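Local atomic coordinates of methionyl-tRNA formyltransferase (Clostridium thermocellum, PDB entry 1ZGH), a protein that probably transfers a formyl group to the methionine carried by initiator tRNA, as methionyl-tRNA formyltransferases do. Residues N32-T37 with T60-K65; P116-I121 with R216-E221; D143-R148 with P173-K178; T106-G111 with S131-D136. One frame throughout, in Å; residues are numbered along the deposited sequence.

Overall arrangement
Interactions 1, 3 and 4 all reach the mixed six-stranded sheet. Interaction 1 lies at the border between strand 31-36 and the outermost strand 57-62. Interaction 3 packs helix 156-178 on strand 144-151, the outermost strand on the other side. Interaction 4 ties the loop 106-111 to the neighbouring strand 127-134. The centres of interactions 3 and 4 are about 12 Å apart, and Lys147 NZ bridges to Asp107 OD1 between them at 2.7 Å. Interactions 1 and 3 meet through Ile33 CD1 and Leu176 CD1, 3.9 Å apart. Interaction 2 links helix 116-122 to the end of helix 208-217. It touches interaction 4 through Pro116 CB and Thr106 CG2, at 4.0 Å.

Interaction 1 (N32-T37 with T60-K65); sequences NIIIAT and TIITNK
Ile34, Ile35 and Ala36 pair in parallel with Thr60, Ile61 and Ile62. The two strands belong to the beta-alpha-beta unit of strand 31-36, helix 40-52 and strand 57-62, at one border of the sheet in the formyl transferase fold. Four backbone hydrogen bonds alternate between the strands: Thr60 N to Ile33 O (3.0 Å), Ile35 N to Thr60 O (2.9 Å), Ile62 N to Ile35 O and Thr37 N to Ile62 O. The side chain of Ile62 carries the apolar contact. Its CB lies 4.3 Å from Ala36 CB. Its CG1 is anti to the carbonyl carbon (chi1 -66°) and comes within 4.1 Å of Ile34 CG2. The chain then stays extended, and the tip CD1 closes to 3.7 Å on the same Ile34 CG2, with the two side chains crossing at a slant. Ile61 points to the other face, where helix 40-52 meets it through Ala46 and Gln47. Past the last backbone bond, Thr63 CG2 sits 3.5 Å from Thr37 O. At the other end a water donates to Ile33 O and is also hydrogen-bonded to Thr60 OG1, at 2.6 Å from that hydroxyl.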
loop_
_atom_site.group_PDB
_atom_site.type_symbol
_atom_site.label_atom_id
_atom_site.label_comp_id
_atom_site.label_asym_id
_atom_site.label_seq_id
_atom_site.Cartn_x
_atom_site.Cartn_y
_atom_site.Cartn_z
ATOM N N ASN A 32 0.621 1.688 -24.321
ATOM C CA ASN A 32 -0.606 1.349 -23.608
ATOM C C ASN A 32 -0.228 0.915 -22.185
ATOM O O ASN A 32 0.572 0.009 -22.016
ATOM C CB ASN A 32 -1.380 0.206 -24.308
ATOM C CG ASN A 32 -1.947 0.596 -25.676
ATOM O OD1 ASN A 32 -2.195 1.760 -25.956
ATOM N ND2 ASN A 32 -2.167 -0.414 -26.535
ATOM N N ILE A 33 -0.778 1.575 -21.172
ATOM C CA ILE A 33 -0.636 1.074 -19.802
ATOM C C ILE A 33 -1.968 0.969 -19.064
ATOM O O ILE A 33 -2.963 1.635 -19.412
ATOM C CB ILE A 33 0.302 1.945 -18.943
ATOM C CG1 ILE A 33 -0.256 3.355 -18.776
ATOM C CG2 ILE A 33 1.728 2.007 -19.523
ATOM C CD1 ILE A 33 0.450 4.146 -17.682
ATOM N N ILE A 34 -1.970 0.124 -18.037
ATOM C CA ILE A 34 -3.075 0.072 -17.105
ATOM C C ILE A 34 -2.525 0.487 -15.750
ATOM O O ILE A 34 -1.455 0.044 -15.347
ATOM C CB ILE A 34 -3.689 -1.334 -17.011
ATOM C CG1 ILE A 34 -4.366 -1.723 -18.333
ATOM C CG2 ILE A 34 -4.701 -1.422 -15.844
ATOM C CD1 ILE A 34 -4.767 -3.146 -18.395
ATOM N N ILE A 35 -3.269 1.355 -15.076
ATOM C CA ILE A 35 -3.119 1.595 -13.642
ATOM C C ILE A 35 -4.305 0.992 -12.899
ATOM O O ILE A 35 -5.428 1.478 -12.994
ATOM C CB ILE A 35 -2.997 3.101 -13.300
ATOM C CG1 ILE A 35 -1.896 3.732 -14.168
ATOM C CG2 ILE A 35 -2.677 3.296 -11.781
ATOM C CD1 ILE A 35 -1.626 5.195 -13.889
ATOM N N ALA A 36 -4.033 -0.048 -12.123
ATOM C CA ALA A 36 -5.066 -0.689 -11.322
ATOM C C ALA A 36 -4.829 -0.319 -9.867
ATOM O O ALA A 36 -3.806 -0.645 -9.282
ATOM C CB ALA A 36 -5.039 -2.204 -11.541
ATOM N N THR A 37 -5.740 0.437 -9.289
ATOM C CA THR A 37 -5.520 0.904 -7.907
ATOM C C THR A 37 -6.847 1.167 -7.225
ATOM O O THR A 37 -7.861 1.464 -7.894
ATOM C CB THR A 37 -4.662 2.203 -7.909
ATOM O OG1 THR A 37 -4.154 2.481 -6.592
ATOM C CG2 THR A 37 -5.478 3.411 -8.473
ATOM N N THR A 60 -5.320 3.431 -19.089
ATOM C CA THR A 60 -6.606 2.904 -18.615
ATOM C C THR A 60 -6.540 2.729 -17.090
ATOM O O THR A 60 -5.650 2.051 -16.591
ATOM C CB THR A 60 -6.934 1.561 -19.340
ATOM O OG1 THR A 60 -6.864 1.762 -20.744
ATOM C CG2 THR A 60 -8.330 1.035 -19.007
ATOM N N ILE A 61 -7.490 3.328 -16.374
ATOM C CA ILE A 61 -7.561 3.246 -14.935
ATOM C C ILE A 61 -8.622 2.210 -14.561
ATOM O O ILE A 61 -9.757 2.278 -15.045
ATOM C CB ILE A 61 -7.881 4.604 -14.292
ATOM C CG1 ILE A 61 -6.848 5.637 -14.734
ATOM C CG2 ILE A 61 -7.863 4.516 -12.760
ATOM C CD1 ILE A 61 -7.199 7.040 -14.295
ATOM N N ILE A 62 -8.212 1.229 -13.762
ATOM C CA ILE A 62 -9.091 0.177 -13.301
ATOM C C ILE A 62 -9.163 0.231 -11.787
ATOM O O ILE A 62 -8.131 0.272 -11.123
ATOM C CB ILE A 62 -8.599 -1.190 -13.795
ATOM C CG1 ILE A 62 -8.718 -1.238 -15.338
ATOM C CG2 ILE A 62 -9.382 -2.300 -13.117
ATOM C CD1 ILE A 62 -8.228 -2.533 -15.983
ATOM N N THR A 63 -10.376 0.263 -11.245
ATOM C CA THR A 63 -10.559 0.417 -9.792
ATOM C C THR A 63 -11.360 -0.689 -9.113
ATOM O O THR A 63 -11.444 -0.695 -7.887
ATOM C CB THR A 63 -11.222 1.773 -9.429
ATOM O OG1 THR A 63 -12.517 1.853 -10.019
ATOM C CG2 THR A 63 -10.360 2.940 -9.914
ATOM N N ASN A 64 -11.901 -1.622 -9.898
ATOM C CA ASN A 64 -12.748 -2.709 -9.387
ATOM C C ASN A 64 -12.186 -4.059 -9.786
ATOM O O ASN A 64 -11.765 -4.268 -10.951
ATOM C CB ASN A 64 -14.186 -2.589 -9.926
ATOM C CG ASN A 64 -14.876 -1.313 -9.487
ATOM O OD1 ASN A 64 -14.917 -0.983 -8.290
ATOM N ND2 ASN A 64 -15.425 -0.581 -10.447
ATOM N N LYS A 65 -12.179 -4.985 -8.824
ATOM C CA LYS A 65 -11.775 -6.382 -9.068
ATOM C C LYS A 65 -12.289 -6.940 -10.395
ATOM O O LYS A 65 -11.539 -7.580 -11.149
ATOM C CB LYS A 65 -12.263 -7.278 -7.919
ATOM C CG LYS A 65 -11.718 -8.708 -7.941
ATOM C CD LYS A 65 -12.212 -9.509 -6.712
ATOM C CE LYS A 65 -11.672 -10.947 -6.707
ATOM N NZ LYS A 65 -11.482 -11.453 -5.280
HETATM O O HOH W 1 -4.578 1.715 -22.024
#

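Interaction 2 (P116-I121 with R216-E221); sequences PLQNLI and RMLDGE
The C-terminal end of helix 208-217 rests on helix 116-122, where Met217 meets Gln118 and Ile121. Met217 is present as selenomethionine. Its carbonyl, at the last turn of the helix, accepts one bond from a side-chain amide: Gln118 NE2 to Met217 O, 3.0 Å, with an N-H...O angle of 161°. The acceptor lies close to the amide plane of Gln118, which is brought there by a bend in the chain at chi2 (77°). Gln118 CG packs against Met217 CG at 3.9 Å and Leu218 CD2 at 4.0 Å. The selenium lies against the backbone of Gln118, 3.9 Å from its O. Helix 116-122 belongs to the formyl transferase family region, and helix 208-217 to the C-terminal domain family of these enzymes, so the contact brings together segments of the two family regions. Ile121 touches both Met217 and Arg216. Its CD1 is 3.7 Å from Met217 CB and lies over one face of the Arg216 guanidinium, 3.7 Å from NH1. Its other branch, CG2, comes equally near to Arg216 NH2. The guanidinium has polar partners as well: NH1 bonds to Leu152 O and Gly154 O, and NE forms a salt bridge with Asp213.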
loop_
_atom_site.group_PDB
_atom_site.type_symbol
_atom_site.label_atom_id
_atom_site.label_comp_id
_atom_site.label_asym_id
_atom_site.label_seq_id
_atom_site.Cartn_x
_atom_site.Cartn_y
_atom_site.Cartn_z
ATOM N N PRO A 116 1.822 -4.349 5.266
ATOM C CA PRO A 116 3.193 -3.955 5.532
ATOM C C PRO A 116 3.289 -2.708 6.418
ATOM O O PRO A 116 4.181 -2.651 7.248
ATOM C CB PRO A 116 3.799 -3.759 4.127
ATOM C CG PRO A 116 2.622 -3.533 3.225
ATOM C CD PRO A 116 1.503 -4.344 3.816
ATOM N N LEU A 117 2.388 -1.732 6.285
ATOM C CA LEU A 117 2.526 -0.511 7.088
ATOM C C LEU A 117 2.428 -0.793 8.588
ATOM O O LEU A 117 3.281 -0.365 9.356
ATOM C CB LEU A 117 1.520 0.570 6.686
ATOM C CG LEU A 117 1.565 1.795 7.638
ATOM C CD1 LEU A 117 2.957 2.420 7.685
ATOM C CD2 LEU A 117 0.584 2.797 7.140
ATOM N N GLN A 118 1.401 -1.537 8.975
ATOM C CA GLN A 118 1.169 -1.910 10.351
ATOM C C GLN A 118 2.275 -2.833 10.850
ATOM O O GLN A 118 2.766 -2.662 11.964
ATOM C CB GLN A 118 -0.220 -2.562 10.528
ATOM C CG GLN A 118 -1.404 -1.651 10.219
ATOM C CD GLN A 118 -1.675 -1.434 8.734
ATOM O OE1 GLN A 118 -1.333 -2.285 7.922
ATOM N NE2 GLN A 118 -2.278 -0.275 8.366
ATOM N N ASN A 119 2.727 -3.760 10.008
ATOM C CA ASN A 119 3.846 -4.624 10.390
ATOM C C ASN A 119 5.164 -3.837 10.617
ATOM O O ASN A 119 5.924 -4.138 11.549
ATOM C CB ASN A 119 4.030 -5.725 9.371
ATOM C CG ASN A 119 3.169 -6.945 9.669
ATOM O OD1 ASN A 119 3.310 -7.573 10.744
ATOM N ND2 ASN A 119 2.290 -7.296 8.737
ATOM N N LEU A 120 5.388 -2.788 9.812
ATOM C CA LEU A 120 6.578 -1.923 9.969
ATOM C C LEU A 120 6.509 -1.048 11.241
ATOM O O LEU A 120 7.481 -0.957 11.981
ATOM C CB LEU A 120 6.738 -1.014 8.743
ATOM C CG LEU A 120 7.148 -1.752 7.457
ATOM C CD1 LEU A 120 6.836 -0.846 6.242
ATOM C CD2 LEU A 120 8.613 -2.153 7.505
ATOM N N ILE A 121 5.361 -0.394 11.451
ATOM C CA ILE A 121 5.148 0.481 12.610
ATOM C C ILE A 121 5.154 -0.308 13.920
ATOM O O ILE A 121 5.855 0.101 14.848
ATOM C CB ILE A 121 3.915 1.378 12.473
ATOM C CG1 ILE A 121 4.148 2.380 11.341
ATOM C CG2 ILE A 121 3.621 2.170 13.821
ATOM C CD1 ILE A 121 2.953 3.287 11.047
ATOM N N ARG A 216 -2.553 5.750 15.130
ATOM C CA ARG A 216 -2.168 6.372 13.862
ATOM C C ARG A 216 -2.051 5.375 12.683
ATOM O O ARG A 216 -2.416 5.727 11.573
ATOM C CB ARG A 216 -0.878 7.161 13.975
ATOM C CG ARG A 216 0.419 6.337 13.958
ATOM C CD ARG A 216 1.544 7.228 14.407
ATOM N NE ARG A 216 2.807 6.521 14.603
ATOM C CZ ARG A 216 3.698 6.267 13.654
ATOM N NH1 ARG A 216 3.526 6.665 12.390
ATOM N NH2 ARG A 216 4.803 5.656 13.984
HETATM N N MSE A 217 -1.560 4.165 12.957
HETATM C CA MSE A 217 -1.263 3.176 11.912
HETATM C C MSE A 217 -2.551 2.575 11.348
HETATM O O MSE A 217 -2.529 2.037 10.256
HETATM C CB MSE A 217 -0.329 2.070 12.386
HETATM C CG MSE A 217 -1.004 0.914 13.145
HETATM SE SE MSE A 217 0.291 -0.311 13.926
HETATM C CE MSE A 217 -1.001 -1.832 14.389
ATOM N N LEU A 218 -3.653 2.693 12.100
ATOM C CA LEU A 218 -4.986 2.280 11.661
ATOM C C LEU A 218 -5.964 3.396 11.249
ATOM O O LEU A 218 -7.140 3.112 10.943
ATOM C CB LEU A 218 -5.598 1.386 12.745
ATOM C CG LEU A 218 -4.779 0.121 13.004
ATOM C CD1 LEU A 218 -5.092 -0.493 14.366
ATOM C CD2 LEU A 218 -4.940 -0.881 11.909
ATOM N N ASP A 219 -5.471 4.644 11.225
ATOM C CA ASP A 219 -6.219 5.838 10.921
ATOM C C ASP A 219 -6.068 6.168 9.437
ATOM O O ASP A 219 -5.223 6.966 9.021
ATOM C CB ASP A 219 -5.760 6.949 11.854
ATOM C CG ASP A 219 -6.613 8.199 11.795
ATOM O OD1 ASP A 219 -7.602 8.291 10.999
ATOM O OD2 ASP A 219 -6.263 9.151 12.535
ATOM N N GLY A 220 -6.922 5.541 8.631
ATOM C CA GLY A 220 -6.924 5.789 7.190
ATOM C C GLY A 220 -8.100 5.137 6.493
ATOM O O GLY A 220 -8.696 4.203 7.022
ATOM N N GLU A 221 -8.375 5.614 5.281
ATOM C CA GLU A 221 -9.551 5.241 4.524
ATOM C C GLU A 221 -9.620 3.741 4.410
ATOM O O GLU A 221 -8.685 3.094 3.887
ATOM C CB GLU A 221 -9.487 5.918 3.144
ATOM C CG GLU A 221 -10.662 5.740 2.241
ATOM C CD GLU A 221 -10.407 6.473 0.954
ATOM O OE1 GLU A 221 -10.374 7.756 0.990
ATOM O OE2 GLU A 221 -10.163 5.759 -0.046
#

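Interaction 3 (D143-R148 with P173-K178); sequences DIFFKR and PELLTK
Phe145 and Phe146 of strand 144-151 both turn toward Leu175 and Glu174 of helix 156-178. Two neighbours in a strand normally point to opposite faces. Here both pair with Ala132 of strand 127-134, consistent with a beta bulge. Apolar contact is made by Leu175 CD1, which sits over one face of the Phe145 ring as a CH-pi contact, 3.9 Å from the centroid and 3.5 Å from Phe145 CD1. Phe146 brings its far end, CZ, to Glu174 CG at 3.6 Å. Its edge faces Leu175 N. The charged contact is a salt bridge from Arg148 NH2 to Glu174 OE1 at 2.7 Å. The oxygen approaches the guanidinium edge. The guanidinium and carboxylate planes stand 76° apart, a one-point contact through NH2 and not a flat two-point pairing; NE is engaged by Asp170. Glu174 OE2 makes a long ion pair with Lys178 NZ, 3.6 Å. The Glu174 chain bends at chi2 (125°), which places OE1 above the centre of the Phe146 ring, while Phe146 CD1 lies under one face of the Arg148 guanidinium. The ring thus flanks an ion pair that is only partly exposed, and may limit the access of water on that side.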
loop_
_atom_site.group_PDB
_atom_site.type_symbol
_atom_site.label_atom_id
_atom_site.label_comp_id
_atom_site.label_asym_id
_atom_site.label_seq_id
_atom_site.Cartn_x
_atom_site.Cartn_y
_atom_site.Cartn_z
ATOM N N ASP A 143 11.162 -10.157 -9.066
ATOM C CA ASP A 143 12.341 -9.363 -9.383
ATOM C C ASP A 143 12.069 -7.883 -9.128
ATOM O O ASP A 143 10.949 -7.396 -9.349
ATOM C CB ASP A 143 12.786 -9.581 -10.842
ATOM C CG ASP A 143 13.187 -11.028 -11.136
ATOM O OD1 ASP A 143 13.220 -11.834 -10.188
ATOM O OD2 ASP A 143 13.460 -11.356 -12.317
ATOM N N ILE A 144 13.093 -7.179 -8.655
ATOM C CA ILE A 144 12.946 -5.783 -8.224
ATOM C C ILE A 144 13.444 -4.878 -9.338
ATOM O O ILE A 144 14.567 -5.052 -9.803
ATOM C CB ILE A 144 13.781 -5.503 -6.942
ATOM C CG1 ILE A 144 13.284 -6.361 -5.770
ATOM C CG2 ILE A 144 13.701 -4.024 -6.570
ATOM C CD1 ILE A 144 14.271 -6.466 -4.610
ATOM N N PHE A 145 12.619 -3.928 -9.763
ATOM C CA PHE A 145 13.019 -2.914 -10.738
ATOM C C PHE A 145 13.934 -1.872 -10.101
ATOM O O PHE A 145 14.995 -1.558 -10.647
ATOM C CB PHE A 145 11.797 -2.197 -11.327
ATOM C CG PHE A 145 10.934 -3.055 -12.203
ATOM C CD1 PHE A 145 11.231 -3.221 -13.553
ATOM C CD2 PHE A 145 9.813 -3.697 -11.681
ATOM C CE1 PHE A 145 10.400 -4.005 -14.383
ATOM C CE2 PHE A 145 8.997 -4.481 -12.483
ATOM C CZ PHE A 145 9.284 -4.633 -13.840
ATOM N N PHE A 146 13.493 -1.318 -8.961
ATOM C CA PHE A 146 14.267 -0.357 -8.136
ATOM C C PHE A 146 13.444 0.082 -6.890
ATOM O O PHE A 146 12.272 -0.292 -6.737
ATOM C CB PHE A 146 14.732 0.870 -8.958
ATOM C CG PHE A 146 13.597 1.665 -9.593
ATOM C CD1 PHE A 146 12.998 2.715 -8.909
ATOM C CD2 PHE A 146 13.149 1.369 -10.864
ATOM C CE1 PHE A 146 11.954 3.446 -9.478
ATOM C CE2 PHE A 146 12.117 2.102 -11.452
ATOM C CZ PHE A 146 11.514 3.133 -10.750
ATOM N N LYS A 147 14.082 0.854 -6.008
ATOM C CA LYS A 147 13.538 1.237 -4.705
ATOM C C LYS A 147 13.665 2.732 -4.479
ATOM O O LYS A 147 14.543 3.370 -5.069
ATOM C CB LYS A 147 14.287 0.525 -3.566
ATOM C CG LYS A 147 14.170 -0.988 -3.596
ATOM C CD LYS A 147 14.979 -1.657 -2.492
ATOM C CE LYS A 147 14.937 -3.164 -2.637
ATOM N NZ LYS A 147 15.639 -3.852 -1.523
ATOM N N ARG A 148 12.783 3.278 -3.636
ATOM C CA ARG A 148 12.866 4.667 -3.172
ATOM C C ARG A 148 12.583 4.727 -1.670
ATOM O O ARG A 148 11.797 3.922 -1.172
ATOM C CB ARG A 148 11.862 5.556 -3.915
ATOM C CG ARG A 148 12.127 5.715 -5.406
ATOM C CD ARG A 148 13.363 6.546 -5.697
ATOM N NE ARG A 148 13.700 6.528 -7.130
ATOM C CZ ARG A 148 14.693 5.839 -7.692
ATOM N NH1 ARG A 148 15.518 5.079 -6.976
ATOM N NH2 ARG A 148 14.890 5.926 -9.004
ATOM N N PRO A 173 7.081 7.399 -13.709
ATOM C CA PRO A 173 7.816 8.040 -14.823
ATOM C C PRO A 173 9.184 7.419 -15.153
ATOM O O PRO A 173 9.531 7.253 -16.333
ATOM C CB PRO A 173 7.980 9.483 -14.344
ATOM C CG PRO A 173 6.826 9.687 -13.440
ATOM C CD PRO A 173 6.681 8.390 -12.698
ATOM N N GLU A 174 9.954 7.088 -14.129
ATOM C CA GLU A 174 11.258 6.439 -14.325
ATOM C C GLU A 174 11.124 5.058 -14.958
ATOM O O GLU A 174 11.814 4.735 -15.951
ATOM C CB GLU A 174 12.009 6.319 -12.995
ATOM C CG GLU A 174 13.195 5.345 -13.064
ATOM C CD GLU A 174 14.485 5.986 -12.633
ATOM O OE1 GLU A 174 15.116 5.482 -11.675
ATOM O OE2 GLU A 174 14.864 6.994 -13.268
ATOM N N LEU A 175 10.255 4.238 -14.380
ATOM C CA LEU A 175 9.957 2.916 -14.944
ATOM C C LEU A 175 9.564 2.949 -16.423
ATOM O O LEU A 175 10.120 2.187 -17.223
ATOM C CB LEU A 175 8.844 2.219 -14.165
ATOM C CG LEU A 175 8.536 0.785 -14.623
ATOM C CD1 LEU A 175 9.587 -0.164 -14.106
ATOM C CD2 LEU A 175 7.154 0.349 -14.141
ATOM N N LEU A 176 8.600 3.794 -16.779
ATOM C CA LEU A 176 8.092 3.845 -18.171
ATOM C C LEU A 176 9.129 4.460 -19.122
ATOM O O LEU A 176 9.158 4.137 -20.299
ATOM C CB LEU A 176 6.749 4.604 -18.257
ATOM C CG LEU A 176 5.585 4.058 -17.397
ATOM C CD1 LEU A 176 4.308 4.910 -17.517
ATOM C CD2 LEU A 176 5.285 2.603 -17.734
ATOM N N THR A 177 9.996 5.322 -18.597
ATOM C CA THR A 177 11.001 5.989 -19.418
ATOM C C THR A 177 12.272 5.170 -19.601
ATOM O O THR A 177 12.748 5.006 -20.734
ATOM C CB THR A 177 11.369 7.364 -18.863
ATOM O OG1 THR A 177 10.180 8.140 -18.731
ATOM C CG2 THR A 177 12.313 8.084 -19.817
ATOM N N LYS A 178 12.830 4.681 -18.506
ATOM C CA LYS A 178 14.052 3.904 -18.572
ATOM C C LYS A 178 13.801 2.436 -18.902
ATOM O O LYS A 178 14.676 1.772 -19.449
ATOM C CB LYS A 178 14.820 4.009 -17.271
ATOM C CG LYS A 178 15.231 5.429 -16.926
ATOM C CD LYS A 178 16.085 5.433 -15.663
ATOM C CE LYS A 178 17.055 6.612 -15.606
ATOM N NZ LYS A 178 18.176 6.375 -14.616
#

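Interaction 4 (T106-G111 with S131-D136); sequences TDLPFG and SAIKVD
Thr106 O takes two donors. Ser131 OG gives it a short hydrogen bond of 2.7 Å, and Leu108 N a weak one of 3.0 Å. The hydroxyl approaches almost head-on, with a C=O...O angle of 162°. It is placed there by the first torsion of Ser131, which sets OG anti to the carbonyl carbon (chi1 -51°). The Leu108 bond closes an inverse gamma turn centred on Asp107. This turn lies in the loop after strand 100-104, and Ser131 lies on strand 127-134, the next strand in the sheet. The loop therefore folds back over the strand beside the one that leads into it. Its Leu-Pro pair recalls the Ser-Leu-Leu-Pro sequence of the formyltransferase family, and the peptide bond before Pro109 is cis. A second side-chain bond lies within the loop: Thr106 OG1 donates to Phe110 O at 2.7 Å, in the plane of that carbonyl. Thr106 is thus bonded at two points: its carbonyl to the strand through Ser131, its hydroxyl across the loop to Phe110 O. The apolar part is carried by Leu108 CD1. It packs on Ile133 CG2 at 3.7 Å and Ser131 CB at 3.9 Å, and the Leu108 and Ile133 side chains cross at about a right angle. Lys147 of strand 144-151 adds a hydrogen bond to Leu108 O. The buried carbonyl of Thr106 relies mainly on the Ser131 hydroxyl, since the bond from Leu108 N is weak; this probably holds the start of the loop to strand 127-134.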
loop_
_atom_site.group_PDB
_atom_site.type_symbol
_atom_site.label_atom_id
_atom_site.label_comp_id
_atom_site.label_asym_id
_atom_site.label_seq_id
_atom_site.Cartn_x
_atom_site.Cartn_y
_atom_site.Cartn_z
ATOM N N THR A 106 8.271 -2.340 1.543
ATOM C CA THR A 106 9.373 -2.827 2.353
ATOM C C THR A 106 10.652 -2.940 1.507
ATOM O O THR A 106 10.623 -2.947 0.254
ATOM C CB THR A 106 9.067 -4.175 3.012
ATOM O OG1 THR A 106 9.062 -5.216 2.016
ATOM C CG2 THR A 106 7.727 -4.129 3.732
ATOM N N ASP A 107 11.758 -3.002 2.233
ATOM C CA ASP A 107 13.079 -3.154 1.669
ATOM C C ASP A 107 13.331 -4.662 1.375
ATOM O O ASP A 107 14.076 -5.352 2.079
ATOM C CB ASP A 107 14.093 -2.536 2.663
ATOM C CG ASP A 107 15.493 -2.338 2.048
ATOM O OD1 ASP A 107 15.689 -2.684 0.868
ATOM O OD2 ASP A 107 16.399 -1.832 2.760
ATOM N N LEU A 108 12.696 -5.158 0.316
ATOM C CA LEU A 108 12.666 -6.600 0.004
ATOM C C LEU A 108 14.068 -7.163 -0.215
ATOM O O LEU A 108 14.910 -6.464 -0.789
ATOM C CB LEU A 108 11.798 -6.858 -1.235
ATOM C CG LEU A 108 10.291 -6.724 -1.009
ATOM C CD1 LEU A 108 9.558 -6.643 -2.352
ATOM C CD2 LEU A 108 9.774 -7.872 -0.194
ATOM N N PRO A 109 14.326 -8.434 0.210
ATOM C CA PRO A 109 13.416 -9.476 0.728
ATOM C C PRO A 109 12.969 -9.356 2.199
ATOM O O PRO A 109 12.218 -10.216 2.677
ATOM C CB PRO A 109 14.221 -10.764 0.524
ATOM C CG PRO A 109 15.649 -10.323 0.737
ATOM C CD PRO A 109 15.717 -8.920 0.142
ATOM N N PHE A 110 13.385 -8.303 2.912
ATOM C CA PHE A 110 12.792 -8.021 4.224
ATOM C C PHE A 110 11.321 -7.605 4.033
ATOM O O PHE A 110 11.004 -6.747 3.213
ATOM C CB PHE A 110 13.555 -6.922 4.984
ATOM C CG PHE A 110 12.895 -6.517 6.277
ATOM C CD1 PHE A 110 13.124 -7.245 7.447
ATOM C CD2 PHE A 110 12.028 -5.425 6.332
ATOM C CE1 PHE A 110 12.491 -6.882 8.652
ATOM C CE2 PHE A 110 11.399 -5.057 7.537
ATOM C CZ PHE A 110 11.645 -5.798 8.694
ATOM N N GLY A 111 10.428 -8.243 4.777
ATOM C CA GLY A 111 9.043 -7.812 4.859
ATOM C C GLY A 111 8.176 -8.178 3.681
ATOM O O GLY A 111 7.311 -7.406 3.280
ATOM N N SER A 131 9.574 -0.781 -2.933
ATOM C CA SER A 131 10.139 -1.612 -3.970
ATOM C C SER A 131 9.124 -1.830 -5.092
ATOM O O SER A 131 8.008 -2.336 -4.864
ATOM C CB SER A 131 10.566 -2.982 -3.426
ATOM O OG SER A 131 11.384 -2.870 -2.296
ATOM N N ALA A 132 9.514 -1.449 -6.307
ATOM C CA ALA A 132 8.741 -1.790 -7.503
ATOM C C ALA A 132 9.202 -3.179 -7.936
ATOM O O ALA A 132 10.403 -3.390 -8.188
ATOM C CB ALA A 132 8.954 -0.759 -8.588
ATOM N N ILE A 133 8.261 -4.128 -7.980
ATOM C CA ILE A 133 8.561 -5.524 -8.311
ATOM C C ILE A 133 7.642 -6.108 -9.368
ATOM O O ILE A 133 6.491 -5.698 -9.505
ATOM C CB ILE A 133 8.478 -6.442 -7.075
ATOM C CG1 ILE A 133 7.029 -6.575 -6.587
ATOM C CG2 ILE A 133 9.380 -5.898 -5.980
ATOM C CD1 ILE A 133 6.860 -7.521 -5.419
ATOM N N LYS A 134 8.173 -7.072 -10.111
ATOM C CA LYS A 134 7.432 -7.760 -11.147
ATOM C C LYS A 134 6.711 -8.926 -10.505
ATOM O O LYS A 134 7.348 -9.845 -9.970
ATOM C CB LYS A 134 8.373 -8.295 -12.235
ATOM C CG LYS A 134 7.619 -8.758 -13.476
ATOM C CD LYS A 134 8.520 -9.332 -14.512
ATOM C CE LYS A 134 7.708 -9.895 -15.665
ATOM N NZ LYS A 134 8.567 -10.094 -16.868
ATOM N N VAL A 135 5.397 -8.912 -10.571
ATOM C CA VAL A 135 4.577 -9.976 -9.994
ATOM C C VAL A 135 4.926 -11.348 -10.620
ATOM O O VAL A 135 4.998 -11.468 -11.851
ATOM C CB VAL A 135 3.098 -9.646 -10.217
ATOM C CG1 VAL A 135 2.189 -10.732 -9.681
ATOM C CG2 VAL A 135 2.785 -8.281 -9.570
ATOM N N ASP A 136 5.150 -12.357 -9.776
ATOM C CA ASP A 136 5.508 -13.709 -10.259
ATOM C C ASP A 136 4.691 -14.810 -9.590
ATOM O O ASP A 136 5.075 -15.983 -9.645
ATOM C CB ASP A 136 6.990 -13.985 -10.011
ATOM C CG ASP A 136 7.343 -14.020 -8.506
ATOM O OD1 ASP A 136 6.453 -13.805 -7.644
ATOM O OD2 ASP A 136 8.522 -14.251 -8.191
#